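Long-range contacts in KLLA0F12672p (Kluyveromyces lactis, PDB 4M3O), which probably dephosphorylates the C-terminal domain of RNA polymerase II, with this chain forming the zinc-binding N-terminal part of a yeast Rtr1 protein of the RPAP2 family: residues 59-64 with 74-79; 37-42 with 66-71. All blocks are in the same frame, centred on the assembly; numbering follows the deposited sequence.

Interaction 1. Residues 59-64 with 74-79. With ZN (zinc ion), chain C.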
loop_
_atom_site.group_PDB
_atom_site.type_symbol
_atom_site.label_atom_id
_atom_site.label_comp_id
_atom_site.label_asym_id
_atom_site.label_seq_id
_atom_site.Cartn_x
_atom_site.Cartn_y
_atom_site.Cartn_z
ATOM N N GLN A 59 -6.592 -1.470 -7.674
ATOM C CA GLN A 59 -6.172 -2.824 -7.961
ATOM C C GLN A 59 -4.771 -3.152 -7.402
ATOM O O GLN A 59 -4.560 -4.247 -6.966
ATOM C CB GLN A 59 -6.119 -3.073 -9.478
ATOM C CG GLN A 59 -5.829 -4.561 -9.794
ATOM C CD GLN A 59 -6.906 -5.437 -9.198
ATOM O OE1 GLN A 59 -8.080 -5.188 -9.431
ATOM N NE2 GLN A 59 -6.524 -6.410 -8.373
ATOM N N ASP A 60 -3.824 -2.237 -7.475
ATOM C CA ASP A 60 -2.507 -2.478 -6.859
ATOM C C ASP A 60 -2.631 -2.668 -5.371
ATOM O O ASP A 60 -1.895 -3.427 -4.799
ATOM C CB ASP A 60 -1.534 -1.283 -7.022
ATOM C CG ASP A 60 -1.225 -0.923 -8.452
ATOM O OD1 ASP A 60 -1.304 -1.825 -9.347
ATOM O OD2 ASP A 60 -0.901 0.291 -8.648
ATOM N N TYR A 61 -3.553 -1.934 -4.737
ATOM C CA TYR A 61 -3.837 -2.108 -3.311
ATOM C C TYR A 61 -4.415 -3.490 -3.010
ATOM O O TYR A 61 -3.904 -4.176 -2.131
ATOM C CB TYR A 61 -4.761 -1.004 -2.716
ATOM C CG TYR A 61 -4.955 -1.177 -1.222
ATOM C CD1 TYR A 61 -3.966 -0.773 -0.288
ATOM C CD2 TYR A 61 -6.085 -1.771 -0.723
ATOM C CE1 TYR A 61 -4.140 -0.922 1.076
ATOM C CE2 TYR A 61 -6.251 -1.953 0.641
ATOM C CZ TYR A 61 -5.268 -1.537 1.535
ATOM O OH TYR A 61 -5.486 -1.755 2.865
ATOM N N ALA A 62 -5.429 -3.897 -3.734
ATOM C CA ALA A 62 -5.964 -5.284 -3.610
ATOM C C ALA A 62 -4.885 -6.339 -3.788
ATOM O O ALA A 62 -4.864 -7.324 -3.045
ATOM C CB ALA A 62 -7.091 -5.558 -4.618
ATOM N N ASP A 63 -3.972 -6.142 -4.738
ATOM C CA ASP A 63 -2.893 -7.085 -4.904
ATOM C C ASP A 63 -1.903 -7.023 -3.721
ATOM O O ASP A 63 -1.411 -8.073 -3.282
ATOM C CB ASP A 63 -2.137 -6.812 -6.212
ATOM C CG ASP A 63 -3.077 -6.851 -7.481
ATOM O OD1 ASP A 63 -4.181 -7.434 -7.445
ATOM O OD2 ASP A 63 -2.719 -6.253 -8.513
ATOM N N LEU A 64 -1.618 -5.803 -3.219
ATOM C CA LEU A 64 -0.845 -5.642 -1.988
ATOM C C LEU A 64 -1.404 -6.545 -0.869
ATOM O O LEU A 64 -0.661 -7.262 -0.164
ATOM C CB LEU A 64 -0.824 -4.166 -1.573
ATOM C CG LEU A 64 0.044 -3.717 -0.393
ATOM C CD1 LEU A 64 0.095 -2.222 -0.165
ATOM C CD2 LEU A 64 -0.427 -4.310 0.901
ATOM N N CYS A 74 -1.706 -9.588 8.006
ATOM C CA CYS A 74 -2.949 -8.829 7.835
ATOM C C CYS A 74 -2.818 -7.906 6.612
ATOM O O CYS A 74 -1.764 -7.288 6.374
ATOM C CB CYS A 74 -3.288 -7.999 9.072
ATOM S SG CYS A 74 -4.830 -7.007 8.906
ATOM N N GLY A 75 -3.878 -7.881 5.829
ATOM C CA GLY A 75 -3.940 -7.102 4.619
ATOM C C GLY A 75 -3.698 -5.617 4.807
ATOM O O GLY A 75 -3.055 -4.984 3.973
ATOM N N TYR A 76 -4.172 -5.088 5.905
ATOM C CA TYR A 76 -4.023 -3.634 6.200
ATOM C C TYR A 76 -2.579 -3.307 6.549
ATOM O O TYR A 76 -2.057 -3.822 7.534
ATOM C CB TYR A 76 -4.979 -3.190 7.311
ATOM C CG TYR A 76 -5.182 -1.684 7.504
ATOM C CD1 TYR A 76 -5.475 -0.852 6.422
ATOM C CD2 TYR A 76 -5.113 -1.117 8.798
ATOM C CE1 TYR A 76 -5.722 0.486 6.596
ATOM C CE2 TYR A 76 -5.356 0.253 9.007
ATOM C CZ TYR A 76 -5.620 1.050 7.901
ATOM O OH TYR A 76 -5.886 2.380 8.024
ATOM N N PRO A 77 -1.901 -2.525 5.670
ATOM C CA PRO A 77 -0.452 -2.319 5.735
ATOM C C PRO A 77 0.103 -1.761 7.083
ATOM O O PRO A 77 1.211 -2.044 7.411
ATOM C CB PRO A 77 -0.147 -1.359 4.547
ATOM C CG PRO A 77 -1.323 -1.447 3.661
ATOM C CD PRO A 77 -2.499 -1.910 4.471
ATOM N N LEU A 78 -0.699 -1.034 7.848
ATOM C CA LEU A 78 -0.303 -0.565 9.191
ATOM C C LEU A 78 -0.250 -1.661 10.255
ATOM O O LEU A 78 0.241 -1.415 11.335
ATOM C CB LEU A 78 -1.268 0.463 9.683
ATOM C CG LEU A 78 -1.209 1.827 8.991
ATOM C CD1 LEU A 78 -2.488 2.541 9.388
ATOM C CD2 LEU A 78 0.024 2.622 9.482
ATOM N N CYS A 79 -0.729 -2.852 9.940
ATOM C CA CYS A 79 -0.852 -3.906 10.931
ATOM C C CYS A 79 0.339 -4.849 10.904
ATOM O O CYS A 79 0.825 -5.214 9.819
ATOM C CB CYS A 79 -2.068 -4.742 10.594
ATOM S SG CYS A 79 -2.647 -5.858 11.893
HETATM ZN ZN ZN C . -4.767 -6.221 11.087
#
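Tyr-61 and Leu-64, on one face of helix 58-70, meet Pro-77 in the loop that follows the helix. The apolar packing centres on the proline ring. Tyr-61 CE1 lies 3.9 Å from Pro-77 CG, and the two side chains cross obliquely. Tyr-61 OH reaches further, to 3.4 Å from Pro-77 CD. With CG anti to the backbone N (chi1 -176°), the Tyr-61 ring is carried out toward the loop and its hydroxyl leads. Leu-64 CD2 packs 4.1 Å from Pro-77 CG and also touches Gly-75 O. The hydroxyl of Tyr-61 meets the Tyr-76 ring at its edge, in the ring plane, with Tyr-61 OH 3.7 Å from Tyr-76 CD1. Its polar partner is Ser-120 OG on helix 114-125, to which it is hydrogen-bonded. A phenylalanine in place of Tyr-61 would probably leave Ser-120 OG without this mate and open a small gap beside Pro-77 CD and the Tyr-76 edge.

The loop is the first half of the Rtr1-type zinc finger. Cys-74 SG and Cys-79 SG each bind the zinc ion at 2.3 Å. Cys-112 and His-116 complete the site, and the His-116 ring meets that of Tyr-76. The helix residues therefore pack against the segment between two metal ligands.

Two backbone N-H groups shape this segment. Tyr-76 to Cys-79 is a type I beta turn, with Cys-79 N bonded to Tyr-76 O at 2.9 Å. Tyr-76 N gives a weak hydrogen bond to Cys-74 SG at 3.6 Å, which may draw some charge from the metal-bound sulfur.

Interaction 2. Residues 37-42 with 66-71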
loop_
_atom_site.group_PDB
_atom_site.type_symbol
_atom_site.label_atom_id
_atom_site.label_comp_id
_atom_site.label_asym_id
_atom_site.label_seq_id
_atom_site.Cartn_x
_atom_site.Cartn_y
_atom_site.Cartn_z
ATOM N N LEU A 37 8.556 -3.763 -0.676
ATOM C CA LEU A 37 8.876 -3.158 0.614
ATOM C C LEU A 37 7.709 -3.345 1.552
ATOM O O LEU A 37 7.894 -3.650 2.741
ATOM C CB LEU A 37 9.144 -1.654 0.472
ATOM C CG LEU A 37 9.628 -0.995 1.775
ATOM C CD1 LEU A 37 10.920 -1.653 2.257
ATOM C CD2 LEU A 37 9.843 0.502 1.558
ATOM N N LEU A 38 6.487 -3.222 1.026
ATOM C CA LEU A 38 5.315 -3.289 1.950
ATOM C C LEU A 38 4.850 -4.707 2.309
ATOM O O LEU A 38 3.887 -4.879 3.045
ATOM C CB LEU A 38 4.155 -2.476 1.372
ATOM C CG LEU A 38 4.530 -0.991 1.158
ATOM C CD1 LEU A 38 3.439 -0.199 0.493
ATOM C CD2 LEU A 38 4.944 -0.366 2.478
ATOM N N ILE A 39 5.525 -5.720 1.787
ATOM C CA ILE A 39 5.308 -7.102 2.265
ATOM C C ILE A 39 6.399 -7.611 3.217
ATOM O O ILE A 39 6.148 -8.542 4.002
ATOM C CB ILE A 39 5.130 -8.094 1.104
ATOM C CG1 ILE A 39 6.460 -8.276 0.379
ATOM C CG2 ILE A 39 4.011 -7.589 0.207
ATOM C CD1 ILE A 39 6.874 -9.731 0.262
ATOM N N THR A 40 7.590 -6.999 3.141
ATOM C CA THR A 40 8.699 -7.274 4.041
ATOM C C THR A 40 8.503 -6.514 5.324
ATOM O O THR A 40 8.870 -7.029 6.375
ATOM C CB THR A 40 10.058 -6.917 3.408
ATOM O OG1 THR A 40 9.997 -5.622 2.795
ATOM C CG2 THR A 40 10.347 -7.885 2.345
ATOM N N LYS A 41 7.874 -5.328 5.241
ATOM C CA LYS A 41 7.679 -4.414 6.385
ATOM C C LYS A 41 6.252 -3.876 6.421
ATOM O O LYS A 41 5.548 -3.924 5.393
ATOM C CB LYS A 41 8.595 -3.194 6.255
ATOM C CG LYS A 41 10.055 -3.556 6.290
ATOM C CD LYS A 41 10.944 -2.368 5.979
ATOM C CE LYS A 41 12.396 -2.751 6.275
ATOM N NZ LYS A 41 13.276 -1.558 6.345
ATOM N N ASP A 42 5.845 -3.355 7.583
ATOM C CA ASP A 42 4.529 -2.755 7.754
ATOM C C ASP A 42 4.756 -1.280 7.772
ATOM O O ASP A 42 5.868 -0.843 8.030
ATOM C CB ASP A 42 3.858 -3.245 9.019
ATOM C CG ASP A 42 3.832 -4.790 9.102
ATOM O OD1 ASP A 42 3.588 -5.463 8.074
ATOM O OD2 ASP A 42 4.038 -5.334 10.210
ATOM N N GLN A 66 -3.257 -9.162 -1.096
ATOM C CA GLN A 66 -3.077 -10.598 -1.398
ATOM C C GLN A 66 -1.634 -11.045 -1.073
ATOM O O GLN A 66 -1.402 -11.995 -0.374
ATOM C CB GLN A 66 -3.308 -10.816 -2.890
ATOM C CG GLN A 66 -4.382 -11.818 -3.184
ATOM C CD GLN A 66 -5.766 -11.294 -2.875
ATOM O OE1 GLN A 66 -6.191 -11.199 -1.710
ATOM N NE2 GLN A 66 -6.502 -10.968 -3.935
ATOM N N GLU A 67 -0.679 -10.330 -1.621
ATOM C CA GLU A 67 0.740 -10.631 -1.393
ATOM C C GLU A 67 1.081 -10.585 0.093
ATOM O O GLU A 67 1.840 -11.436 0.582
ATOM C CB GLU A 67 1.592 -9.641 -2.170
ATOM C CG GLU A 67 2.800 -10.149 -2.878
ATOM C CD GLU A 67 2.468 -11.239 -3.834
ATOM O OE1 GLU A 67 2.978 -12.334 -3.603
ATOM O OE2 GLU A 67 1.691 -10.990 -4.774
ATOM N N ARG A 68 0.471 -9.661 0.842
ATOM C CA ARG A 68 0.724 -9.636 2.294
ATOM C C ARG A 68 0.166 -10.880 2.997
ATOM O O ARG A 68 0.810 -11.471 3.915
ATOM C CB ARG A 68 0.194 -8.356 2.950
ATOM C CG ARG A 68 1.094 -7.123 2.770
ATOM C CD ARG A 68 0.432 -5.873 3.298
ATOM N NE ARG A 68 0.149 -5.913 4.724
ATOM C CZ ARG A 68 1.034 -5.580 5.656
ATOM N NH1 ARG A 68 2.274 -5.216 5.287
ATOM N NH2 ARG A 68 0.686 -5.641 6.956
ATOM N N ASN A 69 -1.027 -11.285 2.585
ATOM C CA ASN A 69 -1.595 -12.500 3.134
ATOM C C ASN A 69 -0.713 -13.795 2.866
ATOM O O ASN A 69 -0.571 -14.634 3.731
ATOM C CB ASN A 69 -3.007 -12.698 2.574
ATOM C CG ASN A 69 -4.004 -11.666 3.080
ATOM O OD1 ASN A 69 -3.752 -10.893 4.036
ATOM N ND2 ASN A 69 -5.142 -11.649 2.434
ATOM N N LEU A 70 -0.122 -13.887 1.690
ATOM C CA LEU A 70 0.779 -15.011 1.326
ATOM C C LEU A 70 2.008 -15.094 2.193
ATOM O O LEU A 70 2.618 -16.130 2.234
ATOM C CB LEU A 70 1.264 -14.914 -0.120
ATOM C CG LEU A 70 0.171 -15.005 -1.174
ATOM C CD1 LEU A 70 0.770 -14.667 -2.522
ATOM C CD2 LEU A 70 -0.353 -16.426 -1.201
ATOM N N VAL A 71 2.398 -13.997 2.839
ATOM C CA VAL A 71 3.488 -14.045 3.835
ATOM C C VAL A 71 2.917 -13.901 5.280
ATOM O O VAL A 71 3.580 -13.501 6.239
ATOM C CB VAL A 71 4.550 -12.996 3.490
ATOM C CG1 VAL A 71 5.772 -13.125 4.390
ATOM C CG2 VAL A 71 4.967 -13.131 2.020
#
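Leu-38 O and Asp-42 OD1, where helix 24-40 ends, both receive the guanidinium of Arg-68 from the last turn of helix 58-70. The contact joins the C-terminal ends of two helices in the zinc-binding domain. The arginine chain is extended at chi2 and bends at chi3 (62°), which places NE. Beyond the bend, the acceptors lie round the rim of the guanidinium, close to its plane. Arg-68 NH1 gives a hydrogen bond to Leu-38 O at 2.8 Å, approaching nearly along the C=O axis. The positive group thus sits by a helix C-terminus, where the local dipole would probably favour it.

The same guanidinium forms a salt bridge with Asp-42. NH1 and NH2 both grip OD1, and the carboxylate plane is turned 72° from the guanidinium plane. NH1 uses the anti lone pair of OD1, while NH2 comes from above the carboxylate plane. Arg-73 also forms a salt bridge with OD1, so this oxygen faces two positive groups. Arg-68 NE donates a hydrogen bond to Cys-74 O, which probably helps fix the rotation of the guanidinium.

Ile-39 supplies the apolar part. Its CG1 is between the backbone N and the carbonyl carbon (chi1 70°), which leaves CG2 beside the N and facing helix 58-70. Ile-39 CG2 packs 3.9 Å from Arg-68 CG and 4.0 Å from Glu-67 CB. The Ile-39 and Arg-68 side chains run alongside each other with opposite senses. At the outer side, Ile-39 CD1 touches Val-71 CG2 at 4.3 Å.

From the N terminus, residues 37-42 come first, at the end of helix 24-40. The chain then runs through helix 46-52 and into helix 58-70. Interaction 2 closes this long loop when 66-71 meets 37-42. Interaction 1 starts inside it, at 59-64, and closes beyond it, at 74-79. The two contacts therefore cross rather than nest. Both use helix 58-70: its earlier part packs on the zinc-binding loop, and its last turn meets the end of helix 24-40. They also touch where Pro-77 O packs on Asp-42 CB. Together they tie both helices to the loop carrying the first two zinc ligands.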